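Local coordinates for alpha-1,2-mannosidase (PDB 2WW2), which hydrolyses alpha-mannosides with inversion of configuration, as a Ca2+-dependent member of glycoside hydrolase family 92, at residues 172-176 and 372-376; 309-313 and 322-326; 430-435 and 477-483; 442-446 and 512-516; 118-122 and 134-138. The contacts are given in a common frame with arbitrary orientation. Where two conformers were deposited one is given. Residue numbers count along the deposited sequence, not the author numbering.

Contact 1: 172-176 and 372-376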
# COMPACT_ATOMS: atom_id res chain seq x y z
N ASN A 172 40.61 8.95 5.56
CA ASN A 172 40.09 7.95 4.62
C ASN A 172 39.07 7.07 5.34
O ASN A 172 38.92 7.13 6.57
CB ASN A 172 41.22 7.07 4.05
CG ASN A 172 41.88 6.22 5.10
OD1 ASN A 172 41.45 5.09 5.36
ND2 ASN A 172 42.95 6.73 5.71
N ASN A 173 38.37 6.25 4.56
CA ASN A 173 37.36 5.35 5.11
C ASN A 173 37.70 3.89 4.82
O ASN A 173 36.81 3.04 4.63
CB ASN A 173 35.99 5.74 4.57
CG ASN A 173 35.41 6.94 5.30
OD1 ASN A 173 34.67 6.76 6.25
ND2 ASN A 173 35.76 8.17 4.88
N GLY A 174 39.00 3.60 4.78
CA GLY A 174 39.49 2.27 4.46
C GLY A 174 39.89 2.14 3.00
O GLY A 174 39.78 3.09 2.22
N GLY A 175 40.33 0.94 2.62
CA GLY A 175 40.77 0.72 1.24
C GLY A 175 42.03 1.50 0.83
O GLY A 175 42.21 1.81 -0.35
N VAL A 176 42.90 1.81 1.80
CA VAL A 176 44.17 2.47 1.49
C VAL A 176 45.37 1.73 2.07
O VAL A 176 45.25 1.09 3.13
CB VAL A 176 44.20 3.94 1.98
CG1 VAL A 176 43.05 4.77 1.33
CG2 VAL A 176 44.16 4.01 3.52
N SER A 372 37.58 2.22 -3.65
CA SER A 372 37.58 3.62 -3.22
C SER A 372 38.57 3.86 -2.06
O SER A 372 38.17 3.83 -0.89
CB SER A 372 36.17 4.05 -2.79
OG SER A 372 36.13 5.45 -2.52
N PRO A 373 39.85 4.08 -2.36
CA PRO A 373 40.44 3.99 -3.70
C PRO A 373 40.92 2.57 -3.98
O PRO A 373 41.06 2.18 -5.13
CB PRO A 373 41.64 4.93 -3.60
CG PRO A 373 42.06 4.89 -2.15
CD PRO A 373 40.80 4.61 -1.36
N GLY A 374 41.15 1.80 -2.92
CA GLY A 374 41.48 0.40 -3.05
C GLY A 374 40.25 -0.44 -2.74
O GLY A 374 39.13 0.08 -2.71
N HIS A 375 40.46 -1.72 -2.48
CA HIS A 375 39.34 -2.64 -2.25
C HIS A 375 38.49 -2.21 -1.05
O HIS A 375 39.02 -1.98 0.05
CB HIS A 375 39.87 -4.05 -1.98
CG HIS A 375 40.48 -4.73 -3.17
ND1 HIS A 375 39.81 -4.92 -4.36
CD2 HIS A 375 41.69 -5.33 -3.32
CE1 HIS A 375 40.58 -5.59 -5.20
NE2 HIS A 375 41.73 -5.85 -4.59
N ARG A 376 37.18 -2.11 -1.28
CA ARG A 376 36.21 -1.80 -0.24
C ARG A 376 35.09 -2.84 -0.24
O ARG A 376 34.64 -3.29 -1.31
CB ARG A 376 35.62 -0.40 -0.49
CG ARG A 376 36.64 0.75 -0.37
CD ARG A 376 37.03 1.00 1.09
NE ARG A 376 35.85 1.43 1.84
CZ ARG A 376 35.38 2.67 1.86
NH1 ARG A 376 35.98 3.64 1.15
NH2 ARG A 376 34.29 2.94 2.56
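Arg376 folds back on itself, chi1 to chi3 all m, and lays its guanidinium beneath the Asn173 carbonyl, with Asn173 O over one face and 3.1 Å from Arg376 CZ. No hydrogen bond forms there, because the N-H groups point elsewhere: Arg376 NH1 donates to Ser372 O (3.0 Å), NH2 to Ile74 O and NE to a glycerol, probably from the crystallisation liquor. Gly175 lies against the aliphatic part of this side chain; a beta carbon on it would clash with Arg376 CD, and its positive phi also favours glycine. Gly175 O accepts a weak hydrogen bond from Gly374 N (2.8 Å). Beside it, Val176 CG1 touches Pro373 CD at 3.5 Å, the proline following a cis peptide bond. An Asx turn, Gly174 N to Asn172 OD1 (2.9 Å), bends the loop of the N-terminal domain that here meets the catalytic domain. The chemistry is mainly close backbone fit around one arginine held by carbonyls; with glycerol bound, it is consistent with a polar pocket at the domain junction.

Contact 2: 309-313 and 322-326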
# COMPACT_ATOMS: atom_id res chain seq x y z
N ASN A 309 55.35 11.32 -18.45
CA ASN A 309 54.86 9.95 -18.53
C ASN A 309 53.86 9.63 -17.43
O ASN A 309 54.01 10.12 -16.31
CB ASN A 309 56.03 8.97 -18.46
CG ASN A 309 56.97 9.13 -19.62
OD1 ASN A 309 56.52 9.33 -20.74
ND2 ASN A 309 58.27 9.05 -19.36
N PRO A 310 52.83 8.82 -17.75
CA PRO A 310 51.78 8.51 -16.77
C PRO A 310 52.31 7.61 -15.67
O PRO A 310 52.92 6.58 -15.96
CB PRO A 310 50.71 7.77 -17.59
CG PRO A 310 51.50 7.15 -18.76
CD PRO A 310 52.63 8.14 -19.04
N VAL A 311 52.10 8.01 -14.42
CA VAL A 311 52.48 7.21 -13.28
C VAL A 311 51.33 7.28 -12.27
O VAL A 311 50.48 8.18 -12.34
CB VAL A 311 53.79 7.71 -12.60
CG1 VAL A 311 54.99 7.42 -13.48
CG2 VAL A 311 53.70 9.22 -12.30
N TYR A 312 51.28 6.32 -11.35
CA TYR A 312 50.28 6.38 -10.31
C TYR A 312 50.78 5.78 -9.01
O TYR A 312 51.59 4.84 -9.00
CB TYR A 312 48.97 5.69 -10.75
CG TYR A 312 49.11 4.21 -11.06
CD1 TYR A 312 48.90 3.25 -10.07
CD2 TYR A 312 49.45 3.77 -12.34
CE1 TYR A 312 49.04 1.89 -10.35
CE2 TYR A 312 49.60 2.39 -12.63
CZ TYR A 312 49.38 1.46 -11.63
OH TYR A 312 49.51 0.10 -11.87
N TYR A 313 50.30 6.36 -7.92
CA TYR A 313 50.35 5.74 -6.62
C TYR A 313 49.32 4.62 -6.62
O TYR A 313 48.15 4.85 -6.90
CB TYR A 313 49.95 6.76 -5.54
CG TYR A 313 49.74 6.15 -4.15
CD1 TYR A 313 50.83 5.81 -3.36
CD2 TYR A 313 48.46 5.94 -3.64
CE1 TYR A 313 50.65 5.27 -2.08
CE2 TYR A 313 48.27 5.40 -2.36
CZ TYR A 313 49.37 5.06 -1.59
OH TYR A 313 49.19 4.53 -0.32
N ASP A 322 54.40 2.75 -13.30
CA ASP A 322 54.18 3.34 -14.62
C ASP A 322 52.85 2.85 -15.16
O ASP A 322 52.52 1.68 -15.01
CB ASP A 322 55.29 2.92 -15.60
CG ASP A 322 56.65 3.44 -15.20
OD1 ASP A 322 56.75 4.60 -14.79
OD2 ASP A 322 57.63 2.68 -15.30
N GLY A 323 52.09 3.74 -15.78
CA GLY A 323 50.89 3.32 -16.46
C GLY A 323 49.64 3.99 -15.91
O GLY A 323 49.70 5.13 -15.45
N TYR A 324 48.53 3.27 -15.95
CA TYR A 324 47.22 3.83 -15.64
C TYR A 324 46.56 3.12 -14.48
O TYR A 324 46.68 1.91 -14.32
CB TYR A 324 46.29 3.78 -16.86
CG TYR A 324 46.87 4.45 -18.09
CD1 TYR A 324 47.07 5.82 -18.12
CD2 TYR A 324 47.23 3.70 -19.21
CE1 TYR A 324 47.61 6.44 -19.23
CE2 TYR A 324 47.77 4.32 -20.34
CZ TYR A 324 47.95 5.69 -20.34
OH TYR A 324 48.48 6.33 -21.43
N MET A 325 45.84 3.90 -13.69
CA MET A 325 45.01 3.37 -12.64
C MET A 325 43.76 4.24 -12.61
O MET A 325 43.84 5.45 -12.90
CB MET A 325 45.76 3.41 -11.30
CG MET A 325 44.95 2.86 -10.11
SD MET A 325 44.28 1.20 -10.33
CE MET A 325 45.78 0.22 -10.57
N TYR A 326 42.62 3.63 -12.30
CA TYR A 326 41.36 4.35 -12.06
C TYR A 326 40.81 3.88 -10.74
O TYR A 326 41.16 2.79 -10.27
CB TYR A 326 40.29 4.01 -13.13
CG TYR A 326 40.48 4.75 -14.42
CD1 TYR A 326 39.61 5.80 -14.78
CD2 TYR A 326 41.53 4.43 -15.29
CE1 TYR A 326 39.80 6.50 -15.97
CE2 TYR A 326 41.72 5.12 -16.48
CZ TYR A 326 40.84 6.14 -16.82
OH TYR A 326 41.04 6.83 -18.00
O HOH W 1 51.30 -0.53 -13.93
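Met325 meets the Tyr312 ring from one side, beta carbon first: Met325 CB sits over the face, 3.5 Å from the ring centroid, as a CH-pi contact, and Met325 SD, farther out on the same side, lies obliquely at 5.3 Å from the centroid in a looser Met-aromatic contact. Gly323 O approaches the edge of the same ring, 3.4 Å from Tyr312 CD2. The Tyr312 hydroxyl bonds Glu363 of helix 347-364 and accepts from a water (2.8 Å from Tyr312 OH) that also donates to Asp322 O at 2.7 Å. Val311 and Asp322 form an antiparallel non-hydrogen-bonded pair, followed by the nearly linear bond from Gly323 N to Pro310 O (3.0 Å). Here edge strand 320-322 ends, and the chain crosses strands 310-313 and 299-304 to enter strand 326-330 beyond them, the connection of a Greek key. Gly323 makes the departure with phi 120°, a backbone conformation that calls for glycine. Past it, Tyr324 CE1 packs on Pro310 CB at 3.8 Å, while the Tyr324 ring meets Tyr302 edge-to-face.

Contact 3: 430-435 and 477-483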
# COMPACT_ATOMS: atom_id res chain seq x y z
N TYR A 430 28.70 -22.78 -4.61
CA TYR A 430 28.18 -22.56 -5.97
C TYR A 430 28.71 -23.62 -6.94
O TYR A 430 27.96 -24.15 -7.77
CB TYR A 430 28.57 -21.16 -6.41
CG TYR A 430 28.21 -20.77 -7.83
CD1 TYR A 430 27.00 -20.16 -8.10
CD2 TYR A 430 29.11 -20.98 -8.89
CE1 TYR A 430 26.67 -19.77 -9.39
CE2 TYR A 430 28.78 -20.59 -10.19
CZ TYR A 430 27.56 -19.98 -10.43
OH TYR A 430 27.20 -19.57 -11.70
N ASP A 431 30.00 -23.92 -6.85
CA ASP A 431 30.61 -24.91 -7.75
C ASP A 431 30.06 -26.31 -7.47
O ASP A 431 29.86 -27.10 -8.39
CB ASP A 431 32.14 -24.91 -7.60
CG ASP A 431 32.81 -23.71 -8.29
OD1 ASP A 431 32.16 -23.05 -9.11
OD2 ASP A 431 33.99 -23.43 -8.00
N LYS A 432 29.79 -26.60 -6.21
CA LYS A 432 29.31 -27.93 -5.83
C LYS A 432 27.82 -28.11 -6.11
O LYS A 432 27.39 -29.15 -6.59
CB LYS A 432 29.58 -28.18 -4.35
CG LYS A 432 29.05 -29.53 -3.82
N LEU A 433 27.04 -27.08 -5.81
CA LEU A 433 25.59 -27.22 -5.76
C LEU A 433 24.88 -26.65 -6.98
O LEU A 433 23.75 -27.01 -7.25
CB LEU A 433 25.03 -26.50 -4.53
CG LEU A 433 25.46 -26.93 -3.13
CD1 LEU A 433 24.82 -26.00 -2.09
CD2 LEU A 433 25.09 -28.41 -2.88
N GLY A 434 25.53 -25.73 -7.69
CA GLY A 434 24.88 -25.04 -8.81
C GLY A 434 24.19 -23.75 -8.38
O GLY A 434 23.51 -23.09 -9.20
N TYR A 435 24.34 -23.39 -7.11
CA TYR A 435 23.77 -22.14 -6.58
C TYR A 435 24.43 -21.86 -5.25
O TYR A 435 25.03 -22.77 -4.65
CB TYR A 435 22.24 -22.24 -6.40
CG TYR A 435 21.84 -23.29 -5.38
CD1 TYR A 435 21.73 -22.98 -4.02
CD2 TYR A 435 21.59 -24.61 -5.77
CE1 TYR A 435 21.39 -23.94 -3.09
CE2 TYR A 435 21.25 -25.58 -4.84
CZ TYR A 435 21.15 -25.24 -3.51
OH TYR A 435 20.81 -26.22 -2.58
N LYS A 477 27.78 -23.30 -16.50
CA LYS A 477 27.28 -22.57 -15.32
C LYS A 477 26.33 -21.43 -15.69
O LYS A 477 25.58 -20.93 -14.84
CB LYS A 477 28.45 -22.04 -14.49
CG LYS A 477 29.51 -23.09 -14.12
CD LYS A 477 30.69 -22.40 -13.42
CE LYS A 477 31.92 -23.30 -13.30
NZ LYS A 477 32.86 -22.77 -12.27
N ALA A 478 26.36 -21.02 -16.95
CA ALA A 478 25.52 -19.92 -17.44
C ALA A 478 24.04 -20.10 -17.10
O ALA A 478 23.36 -19.12 -16.79
CB ALA A 478 25.71 -19.72 -18.96
N PRO A 479 23.52 -21.34 -17.15
CA PRO A 479 22.11 -21.56 -16.81
C PRO A 479 21.85 -21.79 -15.31
O PRO A 479 20.77 -22.26 -14.96
CB PRO A 479 21.73 -22.84 -17.59
CG PRO A 479 23.03 -23.40 -18.14
CD PRO A 479 24.18 -22.57 -17.66
N ASN A 480 22.81 -21.48 -14.44
CA ASN A 480 22.65 -21.76 -13.02
C ASN A 480 21.48 -20.96 -12.42
O ASN A 480 20.97 -21.33 -11.37
CB ASN A 480 23.93 -21.50 -12.22
CG ASN A 480 24.87 -22.71 -12.21
OD1 ASN A 480 24.47 -23.82 -12.57
ND2 ASN A 480 26.11 -22.49 -11.77
N TYR A 481 21.07 -19.88 -13.09
CA TYR A 481 19.88 -19.15 -12.64
C TYR A 481 18.68 -20.08 -12.51
O TYR A 481 17.79 -19.87 -11.66
CB TYR A 481 19.54 -17.97 -13.57
CG TYR A 481 19.13 -18.37 -14.97
CD1 TYR A 481 17.80 -18.64 -15.27
CD2 TYR A 481 20.07 -18.48 -15.99
CE1 TYR A 481 17.42 -19.01 -16.54
CE2 TYR A 481 19.70 -18.86 -17.29
CZ TYR A 481 18.37 -19.12 -17.55
OH TYR A 481 17.97 -19.49 -18.81
N ARG A 482 18.61 -21.08 -13.38
CA ARG A 482 17.48 -22.01 -13.34
C ARG A 482 17.36 -22.77 -12.03
O ARG A 482 16.30 -23.27 -11.67
CB ARG A 482 17.54 -23.01 -14.51
CG ARG A 482 17.57 -22.38 -15.91
CD ARG A 482 17.54 -23.51 -16.95
NE ARG A 482 17.74 -23.10 -18.34
CZ ARG A 482 16.79 -22.63 -19.16
NH1 ARG A 482 15.53 -22.47 -18.75
NH2 ARG A 482 17.10 -22.33 -20.42
N ASN A 483 18.47 -22.89 -11.31
CA ASN A 483 18.51 -23.72 -10.13
C ASN A 483 17.77 -23.07 -8.96
O ASN A 483 17.51 -23.73 -7.96
CB ASN A 483 19.96 -24.02 -9.74
CG ASN A 483 20.65 -24.95 -10.72
OD1 ASN A 483 20.02 -25.84 -11.29
ND2 ASN A 483 21.95 -24.75 -10.92
O HOH W 2 28.04 -24.24 -10.56
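Charge pairing occupies one end of this contact: Lys477 stretches out, chi2 to chi4 all t, until its NZ stands 3.2 Å from Asp431 OD1 in a salt bridge, and the same lysine makes a cation-pi contact with Tyr474. Hydrogen bonds from two asparagines fill the rest. Asn480 ND2 donates to Tyr430 OH at 3.1 Å, a hydroxyl whose stronger partner is Asp455 on helix 444-465, and Asn483 ND2 donates to Gly434 O at 2.9 Å. Three residues apart on a 3-10 turn, where Asn483 N bonds Asn480 O (2.9 Å), both asparagines direct their beta carbons toward the other segment. A water extends the network, donating to Tyr430 O (2.8 Å) and accepting from Asn480 ND2 (2.9 Å). The contact illustrates how a helix end is tied to a later loop in the helical catalytic domain, which belongs to the six-hairpin clan: helix 427-433 stops at Gly434, and the loop after helix 468-475 lies against that stop. Gly434 has phi 91°, and a beta carbon there would clash with Asn483 ND2, so the site suits glycine on both counts. Van der Waals contact is modest. Lys477 CD passes the edge of the Tyr430 ring, and Tyr435 CD2 comes within 4.3 Å of Asn483 CB, while the Tyr435 hydroxyl bonds Asp496 O.

Contact 4: 442-446 and 512-516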
# COMPACT_ATOMS: atom_id res chain seq x y z
N PRO A 442 24.92 -14.80 3.12
CA PRO A 442 24.03 -13.65 2.95
C PRO A 442 23.80 -13.32 1.48
O PRO A 442 24.72 -13.40 0.67
CB PRO A 442 24.82 -12.50 3.59
CG PRO A 442 25.71 -13.16 4.60
CD PRO A 442 26.05 -14.52 4.02
N GLU A 443 22.57 -12.96 1.13
CA GLU A 443 22.28 -12.48 -0.22
C GLU A 443 22.55 -13.53 -1.32
O GLU A 443 22.86 -13.19 -2.45
CB GLU A 443 23.03 -11.17 -0.47
CG GLU A 443 22.58 -10.09 0.51
CD GLU A 443 23.45 -8.84 0.51
OE1 GLU A 443 23.90 -8.38 -0.56
OE2 GLU A 443 23.67 -8.30 1.62
N ALA A 444 22.37 -14.79 -0.96
CA ALA A 444 22.80 -15.91 -1.78
C ALA A 444 22.15 -15.97 -3.17
O ALA A 444 22.79 -16.37 -4.13
CB ALA A 444 22.53 -17.24 -1.03
N THR A 445 20.87 -15.64 -3.26
CA THR A 445 20.19 -15.79 -4.53
C THR A 445 20.63 -14.69 -5.49
O THR A 445 20.93 -14.96 -6.67
CB THR A 445 18.66 -15.81 -4.34
OG1 THR A 445 18.29 -17.01 -3.65
CG2 THR A 445 17.97 -15.79 -5.69
N ALA A 446 20.69 -13.46 -4.99
CA ALA A 446 21.20 -12.35 -5.82
C ALA A 446 22.63 -12.67 -6.27
O ALA A 446 22.99 -12.45 -7.43
CB ALA A 446 21.13 -11.03 -5.06
N GLY A 512 17.44 -10.96 3.13
CA GLY A 512 17.70 -12.39 3.19
C GLY A 512 18.60 -12.81 2.03
O GLY A 512 19.73 -12.35 1.91
N PRO A 513 18.08 -13.69 1.16
CA PRO A 513 18.84 -14.16 -0.01
C PRO A 513 18.91 -13.12 -1.12
O PRO A 513 19.59 -13.34 -2.13
CB PRO A 513 18.00 -15.34 -0.50
CG PRO A 513 16.59 -14.93 -0.14
CD PRO A 513 16.75 -14.31 1.24
N PHE A 514 18.20 -12.00 -0.95
CA PHE A 514 18.21 -10.96 -1.96
C PHE A 514 18.98 -9.74 -1.49
O PHE A 514 19.18 -9.54 -0.30
CB PHE A 514 16.79 -10.57 -2.39
CG PHE A 514 16.02 -11.71 -2.99
CD1 PHE A 514 16.34 -12.19 -4.26
CD2 PHE A 514 15.00 -12.33 -2.28
CE1 PHE A 514 15.63 -13.27 -4.80
CE2 PHE A 514 14.29 -13.41 -2.83
CZ PHE A 514 14.61 -13.87 -4.08
N THR A 515 19.38 -8.92 -2.47
CA THR A 515 20.18 -7.73 -2.27
C THR A 515 19.39 -6.53 -2.77
O THR A 515 19.05 -6.47 -3.94
CB THR A 515 21.47 -7.83 -3.14
OG1 THR A 515 22.37 -8.79 -2.57
CG2 THR A 515 22.18 -6.51 -3.28
N GLU A 516 19.06 -5.60 -1.89
CA GLU A 516 18.44 -4.34 -2.33
C GLU A 516 17.15 -4.55 -3.12
O GLU A 516 16.84 -3.78 -4.03
CB GLU A 516 19.43 -3.59 -3.22
CG GLU A 516 20.70 -3.22 -2.48
CD GLU A 516 20.58 -1.87 -1.84
OE1 GLU A 516 20.68 -0.87 -2.59
OE2 GLU A 516 20.39 -1.82 -0.61
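Glu443, at the N-cap position of helix 444-465, has positive phi (61°) and an m, t side chain that extends to Thr515: Thr515 OG1, itself on an m rotamer, donates to Glu443 OE1 at 2.6 Å. In the facing loop, Pro513 O accepts from Ala446 N (3.1 Å) and, weakly, from Thr445 N (2.9 Å), while Gly512 O accepts from Glu443 N at 3.0 Å. Thr445 is also m, a setting that sends its OG1 to Trp493 O and its CG2 to within 3.6 Å of Phe514 CE1. Phe514 starts with its CA-to-CB bond pointing away, yet its m rotamer lays the ring along Thr445 and against Trp522. The small Ala446 CB fits 3.6 Å from Thr515 OG1. Meeting a helix N-terminus with a loop carbonyl from far along the sequence joins helix 444-465 to the segment leading into helix 519-522, in a helical region consistent with the (alpha/alpha)6 barrel of six-hairpin glycosidases.

Contact 5: 118-122 and 134-138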
# COMPACT_ATOMS: atom_id res chain seq x y z
N ASN A 118 26.87 37.89 3.70
CA ASN A 118 27.69 39.04 4.12
C ASN A 118 28.37 39.74 2.93
O ASN A 118 29.13 40.69 3.11
CB ASN A 118 28.75 38.63 5.16
CG ASN A 118 29.72 37.59 4.63
OD1 ASN A 118 29.77 37.35 3.43
ND2 ASN A 118 30.50 36.96 5.51
N GLY A 119 28.10 39.26 1.73
CA GLY A 119 28.60 39.90 0.53
C GLY A 119 29.89 39.32 -0.02
O GLY A 119 30.34 39.69 -1.10
N LEU A 120 30.51 38.39 0.71
CA LEU A 120 31.73 37.78 0.20
C LEU A 120 31.37 36.91 -1.00
O LEU A 120 30.47 36.08 -0.92
CB LEU A 120 32.42 36.93 1.28
CG LEU A 120 33.77 36.31 0.89
CD1 LEU A 120 34.69 36.18 2.14
CD2 LEU A 120 33.62 34.94 0.17
N GLN A 121 32.07 37.10 -2.12
CA GLN A 121 31.80 36.27 -3.29
C GLN A 121 33.01 35.41 -3.58
O GLN A 121 34.15 35.86 -3.41
CB GLN A 121 31.46 37.14 -4.51
CG GLN A 121 31.15 36.32 -5.80
CD GLN A 121 32.40 35.98 -6.60
OE1 GLN A 121 33.42 36.65 -6.50
NE2 GLN A 121 32.31 34.92 -7.40
N THR A 122 32.79 34.18 -4.00
CA THR A 122 33.89 33.32 -4.41
C THR A 122 33.46 32.40 -5.54
O THR A 122 32.28 32.04 -5.63
CB THR A 122 34.47 32.52 -3.21
OG1 THR A 122 35.64 31.80 -3.63
CG2 THR A 122 33.47 31.55 -2.67
N GLU A 134 38.60 32.54 -7.19
CA GLU A 134 38.69 33.99 -7.04
C GLU A 134 37.92 34.27 -5.76
O GLU A 134 36.95 33.57 -5.45
CB GLU A 134 38.01 34.70 -8.22
CG GLU A 134 36.46 34.49 -8.19
CD GLU A 134 35.70 35.11 -9.36
OE1 GLU A 134 36.17 36.13 -9.92
OE2 GLU A 134 34.61 34.55 -9.70
N VAL A 135 38.35 35.26 -4.98
CA VAL A 135 37.55 35.68 -3.83
C VAL A 135 37.41 37.20 -3.88
O VAL A 135 38.41 37.90 -4.03
CB VAL A 135 38.20 35.29 -2.48
CG1 VAL A 135 37.30 35.76 -1.33
CG2 VAL A 135 38.49 33.76 -2.38
N SER A 136 36.18 37.70 -3.77
CA SER A 136 35.92 39.12 -3.62
C SER A 136 35.47 39.40 -2.18
O SER A 136 34.37 39.02 -1.78
CB SER A 136 34.81 39.53 -4.61
OG SER A 136 34.57 40.92 -4.56
N PHE A 137 36.32 40.05 -1.38
CA PHE A 137 36.02 40.27 0.04
C PHE A 137 35.15 41.52 0.22
O PHE A 137 35.36 42.49 -0.48
CB PHE A 137 37.32 40.47 0.85
CG PHE A 137 38.13 39.21 1.05
CD1 PHE A 137 37.76 38.27 2.00
CD2 PHE A 137 39.26 38.98 0.29
CE1 PHE A 137 38.51 37.13 2.20
CE2 PHE A 137 40.01 37.84 0.48
CZ PHE A 137 39.63 36.90 1.43
N PRO A 138 34.21 41.52 1.18
CA PRO A 138 33.47 42.76 1.44
C PRO A 138 34.41 43.83 1.97
O PRO A 138 35.28 43.54 2.78
CB PRO A 138 32.45 42.38 2.52
CG PRO A 138 32.79 40.99 2.97
CD PRO A 138 33.76 40.38 1.99
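Two nearly linear backbone bonds, Ser136 N to Gln121 O (2.8 Å) and Gln121 N to Ser136 O (3.0 Å), make Gln121 and Ser136 an antiparallel hydrogen-bonded pair. Next to it Thr122 and Val135 form the non-hydrogen-bonded pair, where Thr122 OG1 adds a bond to Glu134 O at 2.9 Å. A longer link joins Gln121 NE2 to Glu134 OE2 (3.3 Å); Glu134 OE2 is held more strongly by Ser123, and OE1 forms a salt bridge with Lys228. These strands, 121-126 and 130-136, are the two arms of a beta hairpin inside the large antiparallel sheet of the N-terminal domain, flanked by strands 111-116 and 229-236. Strand 121-126 is entered through an Asx turn, Leu120 N to Asn118 OD1 (3.0 Å). From there the contact becomes apolar: Leu120 CD1 touches Phe137 CD1 at 3.7 Å, Leu120 CB touches Pro138 CD at 3.8 Å, and Leu120 CD2 lies 4.1 Å from Val135 CG1. Ala86 of strand 80-86 packs on Leu120 and Pro138.

How the contacts relate
Contact 1 alone bridges the two family domains, and it holds the glycerol, probably from the crystallisation liquor, that may mark a pocket. Contact 2, nested along the chain inside the loop that contact 1 closes, has its centre about 18 Å away, with nearest atoms about 5 Å apart; both draw on the five-stranded sheet, since 372-376 directly follows its edge strand 370-371. Contacts 3 and 4 interlock in sequence, their segments alternating, and their centres lie about 15 Å apart around successive helices 427-433 and 444-465. Contact 5 alone has both segments in the N-terminal domain, its centre about 62 Å from that of contact 3 and about 36 Å from that of contact 1.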